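Local coordinates for putative NADH dehydrogenase/NAD(P)H nitroreductase (Parabacteroides distasonis, PDB 3M5K), which binds flavin mononucleotide and probably works as an oxidoreductase of the nitroreductase family, at residues Glu29-Leu34 and Gln79-Cys84; Ile53-Arg58 and Asp62-Gly67; Ala100-Leu105 and Asn145-Gly150. All blocks are in the same frame, centred on the assembly; numbering follows the deposited sequence.

Contact 1 (Glu29-Leu34 and Gln79-Cys84)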
ATOM      1  N   GLU A  29     -21.850  -6.498   4.794  1.00 35.52           N
ATOM      2  CA  GLU A  29     -20.937  -6.788   5.895  1.00 35.65           C
ATOM      3  C   GLU A  29     -19.521  -6.976   5.355  1.00 34.38           C
ATOM      4  O   GLU A  29     -18.559  -6.515   5.970  1.00 33.33           O
ATOM      5  CB  GLU A  29     -21.345  -8.042   6.681  1.00 34.26           C
ATOM      6  N   LYS A  30     -19.409  -7.642   4.208  1.00 30.53           N
ATOM      7  CA  LYS A  30     -18.128  -7.809   3.566  1.00 31.01           C
ATOM      8  C   LYS A  30     -17.562  -6.462   3.025  1.00 29.77           C
ATOM      9  O   LYS A  30     -16.383  -6.197   3.195  1.00 26.13           O
ATOM     10  CB  LYS A  30     -18.200  -8.874   2.488  1.00 31.71           C
ATOM     11  CG  LYS A  30     -18.449 -10.285   3.024  1.00 35.11           C
ATOM     12  CD  LYS A  30     -17.980 -11.330   2.030  1.00 35.34           C
ATOM     13  CE  LYS A  30     -18.181 -12.768   2.500  1.00 40.46           C
ATOM     14  NZ  LYS A  30     -17.188 -13.669   1.813  1.00 42.15           N
ATOM     15  N   ILE A  31     -18.404  -5.627   2.410  0.50 27.96           N
ATOM     16  CA  ILE A  31     -17.972  -4.290   1.994  0.50 27.79           C
ATOM     17  C   ILE A  31     -17.440  -3.482   3.188  0.50 27.42           C
ATOM     18  O   ILE A  31     -16.404  -2.803   3.085  0.50 25.48           O
ATOM     19  CB  ILE A  31     -19.105  -3.497   1.266  0.50 26.49           C
ATOM     20  CG1 ILE A  31     -19.516  -4.212  -0.026  0.50 25.38           C
ATOM     21  CG2 ILE A  31     -18.660  -2.067   0.956  0.50 25.83           C
ATOM     22  CD1 ILE A  31     -18.387  -4.412  -1.045  0.50 22.54           C
ATOM     23  N   ASP A  32     -18.128  -3.559   4.324  1.00 27.77           N
ATOM     24  CA  ASP A  32     -17.714  -2.794   5.487  1.00 28.31           C
ATOM     25  C   ASP A  32     -16.347  -3.269   6.025  1.00 26.37           C
ATOM     26  O   ASP A  32     -15.553  -2.449   6.462  1.00 23.51           O
ATOM     27  CB  ASP A  32     -18.752  -2.801   6.616  1.00 30.98           C
ATOM     28  CG  ASP A  32     -18.414  -1.769   7.717  1.00 33.40           C
ATOM     29  OD1 ASP A  32     -18.263  -0.547   7.386  1.00 37.22           O
ATOM     30  OD2 ASP A  32     -18.246  -2.196   8.893  1.00 39.31           O
ATOM     31  N   LYS A  33     -16.080  -4.565   5.950  1.00 25.88           N
ATOM     32  CA  LYS A  33     -14.781  -5.109   6.378  1.00 27.74           C
ATOM     33  C   LYS A  33     -13.654  -4.657   5.458  1.00 25.04           C
ATOM     34  O   LYS A  33     -12.544  -4.435   5.912  1.00 22.30           O
ATOM     35  CB  LYS A  33     -14.801  -6.636   6.406  1.00 27.82           C
ATOM     36  CG  LYS A  33     -15.457  -7.198   7.658  1.00 33.35           C
ATOM     37  CD  LYS A  33     -15.641  -8.701   7.533  1.00 33.81           C
ATOM     38  CE  LYS A  33     -16.505  -9.217   8.675  1.00 40.73           C
ATOM     39  NZ  LYS A  33     -16.479 -10.695   8.707  1.00 42.29           N
ATOM     40  N   LEU A  34     -13.956  -4.534   4.168  1.00 20.97           N
ATOM     41  CA  LEU A  34     -13.007  -4.035   3.185  1.00 21.68           C
ATOM     42  C   LEU A  34     -12.581  -2.614   3.528  1.00 21.58           C
ATOM     43  O   LEU A  34     -11.386  -2.288   3.485  1.00 19.95           O
ATOM     44  CB  LEU A  34     -13.584  -4.091   1.746  1.00 20.12           C
ATOM     45  CG  LEU A  34     -13.832  -5.473   1.093  1.00 21.35           C
ATOM     46  CD1 LEU A  34     -14.458  -5.232  -0.314  1.00 21.05           C
ATOM     47  CD2 LEU A  34     -12.561  -6.308   0.977  1.00 21.40           C
ATOM     48  N   GLN A  79     -20.786  -3.349  -7.685  1.00 25.36           N
ATOM     49  CA  GLN A  79     -20.185  -2.494  -6.671  1.00 24.13           C
ATOM     50  C   GLN A  79     -18.695  -2.232  -6.918  1.00 22.65           C
ATOM     51  O   GLN A  79     -17.940  -3.102  -7.389  1.00 22.49           O
ATOM     52  CB  GLN A  79     -20.388  -3.059  -5.244  1.00 26.66           C
ATOM     53  CG  GLN A  79     -19.789  -4.458  -5.023  1.00 28.64           C
ATOM     54  CD  GLN A  79     -20.682  -5.565  -5.534  1.00 31.36           C
ATOM     55  OE1 GLN A  79     -21.834  -5.651  -5.114  1.00 29.39           O
ATOM     56  NE2 GLN A  79     -20.170  -6.418  -6.425  1.00 31.01           N
ATOM     57  N   ALA A  80     -18.303  -1.010  -6.587  1.00 21.49           N
ATOM     58  CA  ALA A  80     -16.907  -0.589  -6.627  1.00 20.44           C
ATOM     59  C   ALA A  80     -16.660   0.354  -5.465  1.00 19.80           C
ATOM     60  O   ALA A  80     -17.563   1.062  -5.011  1.00 21.10           O
ATOM     61  CB  ALA A  80     -16.590   0.106  -7.953  1.00 20.54           C
ATOM     62  N   ILE A  81     -15.409   0.393  -5.026  1.00 18.91           N
ATOM     63  CA  ILE A  81     -14.979   1.324  -4.012  1.00 17.16           C
ATOM     64  C   ILE A  81     -13.919   2.273  -4.587  1.00 16.80           C
ATOM     65  O   ILE A  81     -12.924   1.837  -5.177  1.00 19.24           O
ATOM     66  CB  ILE A  81     -14.401   0.599  -2.776  1.00 17.24           C
ATOM     67  CG1 ILE A  81     -15.482  -0.319  -2.166  1.00 21.52           C
ATOM     68  CG2 ILE A  81     -13.896   1.622  -1.747  1.00 13.60           C
ATOM     69  CD1 ILE A  81     -14.962  -1.313  -1.102  1.00 20.23           C
ATOM     70  N   VAL A  82     -14.150   3.561  -4.401  1.00 17.19           N
ATOM     71  CA  VAL A  82     -13.219   4.616  -4.841  1.00 16.86           C
ATOM     72  C   VAL A  82     -12.463   5.163  -3.636  1.00 18.84           C
ATOM     73  O   VAL A  82     -13.077   5.713  -2.708  1.00 17.42           O
ATOM     74  CB  VAL A  82     -13.983   5.745  -5.595  1.00 19.25           C
ATOM     75  CG1 VAL A  82     -13.040   6.878  -6.048  1.00 15.01           C
ATOM     76  CG2 VAL A  82     -14.741   5.109  -6.834  1.00 18.93           C
ATOM     77  N   VAL A  83     -11.146   4.934  -3.611  1.00 17.59           N
ATOM     78  CA  VAL A  83     -10.312   5.452  -2.547  1.00 16.00           C
ATOM     79  C   VAL A  83      -9.825   6.839  -2.941  1.00 14.96           C
ATOM     80  O   VAL A  83      -9.237   7.005  -3.999  1.00 15.86           O
ATOM     81  CB  VAL A  83      -9.121   4.495  -2.197  1.00 18.13           C
ATOM     82  CG1 VAL A  83      -8.308   5.083  -0.997  1.00 18.32           C
ATOM     83  CG2 VAL A  83      -9.639   3.041  -1.950  1.00 16.63           C
ATOM     84  N   CYS A  84     -10.072   7.817  -2.058  1.00 15.38           N
ATOM     85  CA  CYS A  84      -9.727   9.212  -2.266  1.00 17.01           C
ATOM     86  C   CYS A  84      -8.823   9.741  -1.155  1.00 16.38           C
ATOM     87  O   CYS A  84      -8.842   9.220  -0.037  1.00 18.07           O
ATOM     88  CB  CYS A  84     -10.989  10.076  -2.297  1.00 17.64           C
ATOM     89  SG  CYS A  84     -12.232   9.592  -3.529  1.00 18.57           S
TER

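Contact 2 (Ile53-Arg58 and Asp62-Gly67)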
ATOM      1  N   ILE A  53     -15.538   5.913  -1.199  1.00 19.47           N
ATOM      2  CA  ILE A  53     -16.862   6.014  -1.828  1.00 19.36           C
ATOM      3  C   ILE A  53     -17.315   4.611  -2.278  1.00 17.69           C
ATOM      4  O   ILE A  53     -16.672   3.971  -3.125  1.00 17.35           O
ATOM      5  CB  ILE A  53     -16.886   6.977  -3.050  1.00 19.33           C
ATOM      6  CG1 ILE A  53     -15.944   8.188  -2.896  1.00 20.97           C
ATOM      7  CG2 ILE A  53     -18.379   7.370  -3.425  1.00 17.57           C
ATOM      8  CD1 ILE A  53     -16.206   9.162  -1.763  1.00 20.65           C
ATOM      9  N   ILE A  54     -18.420   4.135  -1.704  1.00 19.32           N
ATOM     10  CA  ILE A  54     -19.014   2.869  -2.107  1.00 21.77           C
ATOM     11  C   ILE A  54     -20.035   3.212  -3.237  1.00 22.26           C
ATOM     12  O   ILE A  54     -20.994   3.955  -3.015  1.00 21.40           O
ATOM     13  CB  ILE A  54     -19.755   2.157  -0.943  1.00 21.50           C
ATOM     14  CG1 ILE A  54     -18.834   1.891   0.273  1.00 24.30           C
ATOM     15  CG2 ILE A  54     -20.410   0.867  -1.464  1.00 21.63           C
ATOM     16  CD1 ILE A  54     -19.569   1.558   1.567  1.00 25.72           C
ATOM     17  N   VAL A  55     -19.800   2.687  -4.432  1.00 21.63           N
ATOM     18  CA  VAL A  55     -20.606   3.060  -5.593  1.00 20.91           C
ATOM     19  C   VAL A  55     -21.389   1.820  -6.007  1.00 22.23           C
ATOM     20  O   VAL A  55     -20.816   0.819  -6.436  1.00 19.16           O
ATOM     21  CB  VAL A  55     -19.766   3.590  -6.780  1.00 22.16           C
ATOM     22  CG1 VAL A  55     -20.714   4.100  -7.932  1.00 20.08           C
ATOM     23  CG2 VAL A  55     -18.814   4.695  -6.349  1.00 17.71           C
ATOM     24  N   THR A  56     -22.705   1.906  -5.830  1.00 21.69           N
ATOM     25  CA  THR A  56     -23.629   0.876  -6.298  1.00 22.96           C
ATOM     26  C   THR A  56     -24.588   1.392  -7.402  1.00 23.92           C
ATOM     27  O   THR A  56     -25.232   0.601  -8.035  1.00 26.41           O
ATOM     28  CB  THR A  56     -24.442   0.299  -5.118  1.00 23.78           C
ATOM     29  OG1 THR A  56     -25.070   1.383  -4.398  1.00 24.46           O
ATOM     30  CG2 THR A  56     -23.544  -0.564  -4.169  1.00 23.48           C
ATOM     31  N   ASP A  57     -24.655   2.703  -7.644  1.00 24.79           N
ATOM     32  CA  ASP A  57     -25.553   3.271  -8.639  1.00 22.68           C
ATOM     33  C   ASP A  57     -25.153   2.819 -10.063  1.00 25.93           C
ATOM     34  O   ASP A  57     -24.055   3.113 -10.549  1.00 21.75           O
ATOM     35  CB  ASP A  57     -25.537   4.798  -8.562  1.00 24.85           C
ATOM     36  CG  ASP A  57     -26.497   5.457  -9.574  1.00 27.20           C
ATOM     37  OD1 ASP A  57     -27.699   5.277  -9.380  1.00 28.84           O
ATOM     38  OD2 ASP A  57     -26.055   6.162 -10.499  1.00 31.24           O
ATOM     39  N   ARG A  58     -26.064   2.107 -10.716  1.00 26.44           N
ATOM     40  CA  ARG A  58     -25.837   1.559 -12.061  1.00 23.77           C
ATOM     41  C   ARG A  58     -25.421   2.597 -13.087  1.00 23.23           C
ATOM     42  O   ARG A  58     -24.465   2.401 -13.840  1.00 23.20           O
ATOM     43  CB  ARG A  58     -27.126   0.845 -12.510  1.00 26.42           C
ATOM     44  CG  ARG A  58     -27.034   0.106 -13.840  1.00 27.19           C
ATOM     45  CD  ARG A  58     -26.223  -1.128 -13.683  1.00 26.32           C
ATOM     46  NE  ARG A  58     -24.810  -0.912 -13.966  1.00 26.02           N
ATOM     47  CZ  ARG A  58     -23.815  -1.563 -13.362  1.00 23.55           C
ATOM     48  NH1 ARG A  58     -24.048  -2.431 -12.384  1.00 26.94           N
ATOM     49  NH2 ARG A  58     -22.580  -1.345 -13.735  1.00 25.73           N
ATOM     50  N   ASP A  62     -21.779   2.607 -14.909  1.00 23.71           N
ATOM     51  CA  ASP A  62     -21.736   2.526 -16.376  1.00 23.77           C
ATOM     52  C   ASP A  62     -21.100   3.760 -17.039  1.00 23.50           C
ATOM     53  O   ASP A  62     -20.389   3.607 -17.993  1.00 23.04           O
ATOM     54  CB  ASP A  62     -23.147   2.344 -16.932  1.00 25.34           C
ATOM     55  CG  ASP A  62     -23.745   0.985 -16.626  1.00 26.21           C
ATOM     56  OD1 ASP A  62     -23.039   0.062 -16.214  1.00 28.96           O
ATOM     57  OD2 ASP A  62     -24.984   0.863 -16.810  1.00 30.23           O
ATOM     58  N   THR A  63     -21.364   4.966 -16.519  1.00 22.99           N
ATOM     59  CA  THR A  63     -20.824   6.191 -17.077  1.00 24.16           C
ATOM     60  C   THR A  63     -19.297   6.216 -16.874  1.00 24.61           C
ATOM     61  O   THR A  63     -18.543   6.532 -17.788  1.00 23.85           O
ATOM     62  CB  THR A  63     -21.510   7.446 -16.499  1.00 26.89           C
ATOM     63  OG1 THR A  63     -22.909   7.399 -16.787  1.00 25.02           O
ATOM     64  CG2 THR A  63     -20.868   8.763 -17.059  1.00 23.76           C
HETATM   65  N   MSE A  64     -18.845   5.850 -15.676  1.00 22.22           N
HETATM   66  CA  MSE A  64     -17.407   5.704 -15.442  1.00 23.07           C
HETATM   67  C   MSE A  64     -16.743   4.656 -16.338  1.00 22.77           C
HETATM   68  O   MSE A  64     -15.723   4.944 -16.957  1.00 22.91           O
HETATM   69  CB  MSE A  64     -17.147   5.451 -13.953  1.00 21.28           C
HETATM   70  CG  MSE A  64     -17.440   6.715 -13.122  1.00 22.89           C
HETATM   71 SE   MSE A  64     -16.797   6.419 -11.242  0.75 25.17          SE
HETATM   72  CE  MSE A  64     -18.068   5.103 -10.793  1.00 19.55           C
ATOM     73  N   ALA A  65     -17.343   3.463 -16.452  1.00 20.85           N
ATOM     74  CA  ALA A  65     -16.884   2.447 -17.406  1.00 20.76           C
ATOM     75  C   ALA A  65     -16.669   3.024 -18.824  1.00 21.89           C
ATOM     76  O   ALA A  65     -15.623   2.800 -19.433  1.00 23.69           O
ATOM     77  CB  ALA A  65     -17.874   1.285 -17.443  1.00 21.35           C
ATOM     78  N   GLU A  66     -17.632   3.807 -19.293  0.50 23.51           N
ATOM     79  CA  GLU A  66     -17.620   4.323 -20.660  0.50 26.78           C
ATOM     80  C   GLU A  66     -16.636   5.498 -20.861  0.50 27.03           C
ATOM     81  O   GLU A  66     -16.346   5.900 -22.006  0.50 27.30           O
ATOM     82  CB  GLU A  66     -19.052   4.689 -21.054  0.50 27.52           C
ATOM     83  CG  GLU A  66     -19.933   3.438 -21.158  0.50 30.55           C
ATOM     84  CD  GLU A  66     -21.442   3.693 -21.228  0.50 31.08           C
ATOM     85  OE1 GLU A  66     -22.009   4.444 -20.393  0.50 38.92           O
ATOM     86  OE2 GLU A  66     -22.064   3.093 -22.114  0.50 31.62           O
ATOM     87  N   GLY A  67     -16.130   6.043 -19.751  1.00 25.67           N
ATOM     88  CA  GLY A  67     -15.100   7.080 -19.779  1.00 25.29           C
ATOM     89  C   GLY A  67     -13.716   6.688 -19.313  1.00 25.95           C
ATOM     90  O   GLY A  67     -12.828   7.523 -19.324  1.00 23.82           O
TER

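Contact 3 (Ala100-Leu105 and Asn145-Gly150)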
ATOM      1  N   ALA A 100      -1.365   2.624   0.628  1.00 15.54           N
ATOM      2  CA  ALA A 100      -1.322   1.611   1.701  1.00 16.28           C
ATOM      3  C   ALA A 100      -2.742   1.136   2.084  1.00 16.15           C
ATOM      4  O   ALA A 100      -2.988  -0.043   2.260  1.00 17.52           O
ATOM      5  CB  ALA A 100      -0.579   2.142   2.920  1.00 15.97           C
ATOM      6  N   ALA A 101      -3.683   2.065   2.206  1.00 16.00           N
ATOM      7  CA  ALA A 101      -5.080   1.721   2.453  1.00 17.17           C
ATOM      8  C   ALA A 101      -5.636   0.809   1.362  1.00 17.95           C
ATOM      9  O   ALA A 101      -6.322  -0.202   1.650  1.00 17.06           O
ATOM     10  CB  ALA A 101      -5.917   3.026   2.558  1.00 14.13           C
ATOM     11  N   SER A 102      -5.364   1.194   0.108  1.00 17.76           N
ATOM     12  CA  SER A 102      -5.784   0.412  -1.054  1.00 18.48           C
ATOM     13  C   SER A 102      -5.282  -1.022  -0.978  1.00 17.55           C
ATOM     14  O   SER A 102      -6.043  -1.967  -1.221  1.00 16.87           O
ATOM     15  CB  SER A 102      -5.381   1.120  -2.355  1.00 17.11           C
ATOM     16  OG  SER A 102      -6.123   2.324  -2.492  1.00 16.41           O
ATOM     17  N   GLN A 103      -3.989  -1.197  -0.669  1.00 19.07           N
ATOM     18  CA  GLN A 103      -3.404  -2.519  -0.547  1.00 20.29           C
ATOM     19  C   GLN A 103      -4.038  -3.357   0.565  1.00 17.37           C
ATOM     20  O   GLN A 103      -4.321  -4.539   0.342  1.00 17.62           O
ATOM     21  CB  GLN A 103      -1.854  -2.429  -0.400  1.00 20.17           C
ATOM     22  CG  GLN A 103      -1.102  -3.795  -0.446  1.00 19.28           C
ATOM     23  CD  GLN A 103      -1.389  -4.575  -1.699  1.00 21.69           C
ATOM     24  OE1 GLN A 103      -1.841  -4.008  -2.707  1.00 22.87           O
ATOM     25  NE2 GLN A 103      -1.122  -5.876  -1.664  1.00 19.67           N
ATOM     26  N   ASN A 104      -4.306  -2.751   1.732  1.00 18.16           N
ATOM     27  CA  ASN A 104      -5.087  -3.448   2.775  1.00 17.22           C
ATOM     28  C   ASN A 104      -6.444  -3.958   2.250  1.00 18.58           C
ATOM     29  O   ASN A 104      -6.876  -5.083   2.567  1.00 19.61           O
ATOM     30  CB  ASN A 104      -5.365  -2.564   3.984  1.00 18.14           C
ATOM     31  CG  ASN A 104      -4.222  -2.501   4.988  1.00 17.65           C
ATOM     32  OD1 ASN A 104      -3.184  -3.146   4.822  1.00 20.30           O
ATOM     33  ND2 ASN A 104      -4.405  -1.654   6.019  1.00 17.84           N
ATOM     34  N   LEU A 105      -7.101  -3.115   1.447  1.00 18.42           N
ATOM     35  CA  LEU A 105      -8.449  -3.413   0.931  1.00 18.58           C
ATOM     36  C   LEU A 105      -8.363  -4.607  -0.017  1.00 17.96           C
ATOM     37  O   LEU A 105      -9.160  -5.558   0.080  1.00 20.31           O
ATOM     38  CB  LEU A 105      -9.072  -2.186   0.268  1.00 19.03           C
ATOM     39  CG  LEU A 105     -10.530  -2.280  -0.166  1.00 18.55           C
ATOM     40  CD1 LEU A 105     -11.122  -0.871  -0.074  1.00 19.57           C
ATOM     41  CD2 LEU A 105     -10.714  -2.914  -1.566  1.00 19.80           C
ATOM     42  N   ASN A 145      -8.073   5.908  -7.119  1.00 16.36           N
ATOM     43  CA  ASN A 145      -8.391   4.698  -7.901  1.00 17.76           C
ATOM     44  C   ASN A 145      -9.877   4.388  -7.893  1.00 16.88           C
ATOM     45  O   ASN A 145     -10.624   4.963  -7.125  1.00 17.73           O
ATOM     46  CB  ASN A 145      -7.560   3.493  -7.400  1.00 17.29           C
ATOM     47  CG  ASN A 145      -7.697   3.245  -5.902  1.00 19.01           C
ATOM     48  OD1 ASN A 145      -8.755   3.481  -5.309  1.00 17.78           O
ATOM     49  ND2 ASN A 145      -6.608   2.794  -5.271  1.00 17.95           N
ATOM     50  N   VAL A 146     -10.294   3.479  -8.777  1.00 18.57           N
ATOM     51  CA  VAL A 146     -11.564   2.796  -8.646  1.00 19.13           C
ATOM     52  C   VAL A 146     -11.273   1.323  -8.485  1.00 18.73           C
ATOM     53  O   VAL A 146     -10.519   0.727  -9.273  1.00 19.98           O
ATOM     54  CB  VAL A 146     -12.531   3.035  -9.881  1.00 20.05           C
ATOM     55  CG1 VAL A 146     -13.904   2.341  -9.608  1.00 16.06           C
ATOM     56  CG2 VAL A 146     -12.658   4.549 -10.206  1.00 18.63           C
ATOM     57  N   ILE A 147     -11.874   0.718  -7.480  1.00 18.11           N
ATOM     58  CA  ILE A 147     -11.640  -0.706  -7.187  1.00 16.72           C
ATOM     59  C   ILE A 147     -12.974  -1.463  -7.321  1.00 17.34           C
ATOM     60  O   ILE A 147     -13.760  -1.513  -6.390  1.00 17.66           O
ATOM     61  CB  ILE A 147     -11.021  -0.949  -5.754  1.00 18.79           C
ATOM     62  CG1 ILE A 147      -9.732  -0.095  -5.573  1.00 17.32           C
ATOM     63  CG2 ILE A 147     -10.763  -2.440  -5.517  1.00 17.66           C
ATOM     64  CD1 ILE A 147      -9.059  -0.215  -4.212  1.00 15.77           C
ATOM     65  N   PRO A 148     -13.210  -2.039  -8.508  1.00 20.57           N
ATOM     66  CA  PRO A 148     -14.360  -2.931  -8.613  1.00 21.58           C
ATOM     67  C   PRO A 148     -14.125  -4.146  -7.726  1.00 19.68           C
ATOM     68  O   PRO A 148     -12.983  -4.604  -7.565  1.00 21.54           O
ATOM     69  CB  PRO A 148     -14.403  -3.325 -10.086  1.00 22.30           C
ATOM     70  CG  PRO A 148     -13.382  -2.485 -10.789  1.00 25.38           C
ATOM     71  CD  PRO A 148     -12.447  -1.930  -9.758  1.00 20.23           C
ATOM     72  N   VAL A 149     -15.195  -4.640  -7.140  0.50 21.32           N
ATOM     73  CA  VAL A 149     -15.133  -5.854  -6.350  0.50 22.16           C
ATOM     74  C   VAL A 149     -16.279  -6.764  -6.784  0.50 24.47           C
ATOM     75  O   VAL A 149     -17.277  -6.320  -7.367  0.50 23.15           O
ATOM     76  CB  VAL A 149     -15.200  -5.600  -4.821  0.50 22.87           C
ATOM     77  CG1 VAL A 149     -13.931  -4.922  -4.314  0.50 21.65           C
ATOM     78  CG2 VAL A 149     -16.423  -4.771  -4.459  0.50 23.85           C
ATOM     79  N   GLY A 150     -16.079  -8.048  -6.542  1.00 25.14           N
ATOM     80  CA  GLY A 150     -17.098  -9.071  -6.786  1.00 26.16           C
ATOM     81  C   GLY A 150     -16.582 -10.471  -6.488  1.00 28.12           C
ATOM     82  O   GLY A 150     -15.399 -10.665  -6.214  1.00 28.00           O
TER

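Contact 1 (Glu29-Leu34 and Gln79-Cys84)
Leu34 and Ile81 meet through their methyl ends, Leu34 CD1 lying 4.0 Å from Ile81 CD1, where a helix rests on one face of the sheet. The axes of the two short segments run nearly parallel, 18° apart with a closest approach of 10.8 Å, a separation that the branched side chains bridge without any polar bond between the segments. Ile81 makes the main contact from the strand, its CD1 meeting both helix residues. Its CG1 stands anti to the carbonyl carbon (chi1 -60°), and an extended second torsion carries CD1 out toward the helix, while CG2 stays close to the strand. Leu34 reaches it at a slant with one branch only; its side chain also packs on Leu105, Ala108 and Ala109 of helix 94-111, so this leucine fills the angle between two helices and the strand. One turn back along the helix is Ile31, modelled in two conformers. In the one considered here, Ile31 CG2 is 4.3 Å from Ile81 CD1, and Ile31 CD1 comes 4.2 Å from Gln79 CG; these looser touches are less certain than the leucine contact.

Gln79 contributes its aliphatic part, not its amide. With CG set between the backbone N and the carbonyl carbon (chi1 60°), the chain folds past Ile31, and its amide is taken up elsewhere: Gln79 NE2 bonds to Val149 O and Gln79 OE1 accepts from Val26 N. Asp32, whose CB points away from the strand, bonds through OD1 to Tyr162 of the second subunit, so this face of the helix turns to the dimer partner while Ile31 and Leu34 face the sheet. Chemically the contact is purely dispersive and hydrophobic: here the helix meets the sheet through shape and burial, and the one polar side chain among the touching residues has both ends of its amide satisfied by backbone.

Contact 2 (Ile53-Arg58 and Asp62-Gly67)
Asp62 N donates to Arg58 O at 2.9 Å, a fairly straight bond (165°) of the first turn of helix 58-67. The side chains of the same two residues add an i to i+4 salt bridge. Arg58 approaches side-on and uses two nitrogens on one oxygen: NE lies 3.0 Å and NH2 2.9 Å from Asp62 OD1, both from the same face of the carboxylate, while the NE bond to OD2 is weak. The planes of the two groups are 34° apart. Arginine suits the place because its bent chain can turn this edge to Asp62 and still offer NH1 to Thr77 O. A leucine here would probably leave the Asp62 carboxylate without this salt bridge and Thr77 O without that donor.

This is a strand-to-helix connection, with Asp57 as N-cap: its OD2 accepts from Ala60 N. Strand 50-55 is one of the places where the subunits meet: Ile53 and Ile54 pair in parallel with a strand of the second subunit, continuing the sheet across the interface. Deeper inside, Val55 CG1 and the CE methyl of Met64, a selenomethionine, meet tip to tip at 4.0 Å; the flexible Met64 chain, bent at its last torsion, also packs on Val131 of helix 125-135.

Contact 3 (Ala100-Leu105 and Asn145-Gly150)
Ser102 and Asn145 supply the polar link between helix and strand. Asn145 ND2 donates to Ser102 OG at 2.9 Å with an N-H...O angle of 163°, and the serine oxygen lies in the amide plane, so the N-H is used squarely. Asn145 CG sits between the backbone N and the carbonyl carbon (chi1 54°), which turns the amide toward the helix. Its other end is held too, OD1 accepting from Val83 N on the next strand, and this fixes the rotation of the amide. Ser102 OG, small enough to stay close to its helix, also bonds to Cys98 O one turn earlier, so this buried hydroxyl is both donor and acceptor.

The setting is the core of the FMN-dependent nitroreductase fold, where helix 94-111 lies along the sheet and meets its copy in the dimer: Gln103 bonds to Asn104 of the second subunit. The side chain of Asn145 lies about 7 Å from the bound FMN and packs on Trp118, which lines the flavin pocket, consistent with a second-shell position.

The apolar part lies further along. Leu105 CD2 touches Ile147 CG2 at 4.0 Å and Ile147 CD1 at 4.1 Å, leucine and isoleucine lying alongside one another and pointing opposite ways.

After the N-terminal helix 7-14 comes helix 28-39, then strand 50-55 and helix 58-67. Contact 2 closes its short turn there, before strand 79-86 returns to helix 28-39 and closes contact 1, whose long loop therefore encloses contact 2. Contact 3 opens only afterwards: helix 94-111 waits through strand 115-120 and helix 125-135 until strand 141-150 arrives, so it follows in series. All three share one antiparallel sheet. Strand 79-86 lies between the other two strands, pairing Ala80 and Val82 with contact 2 and Ile81 with Ile147 of contact 3. Leu34 and Leu105 join the two helices of contacts 1 and 3, while contacts 2 and 3 do not touch.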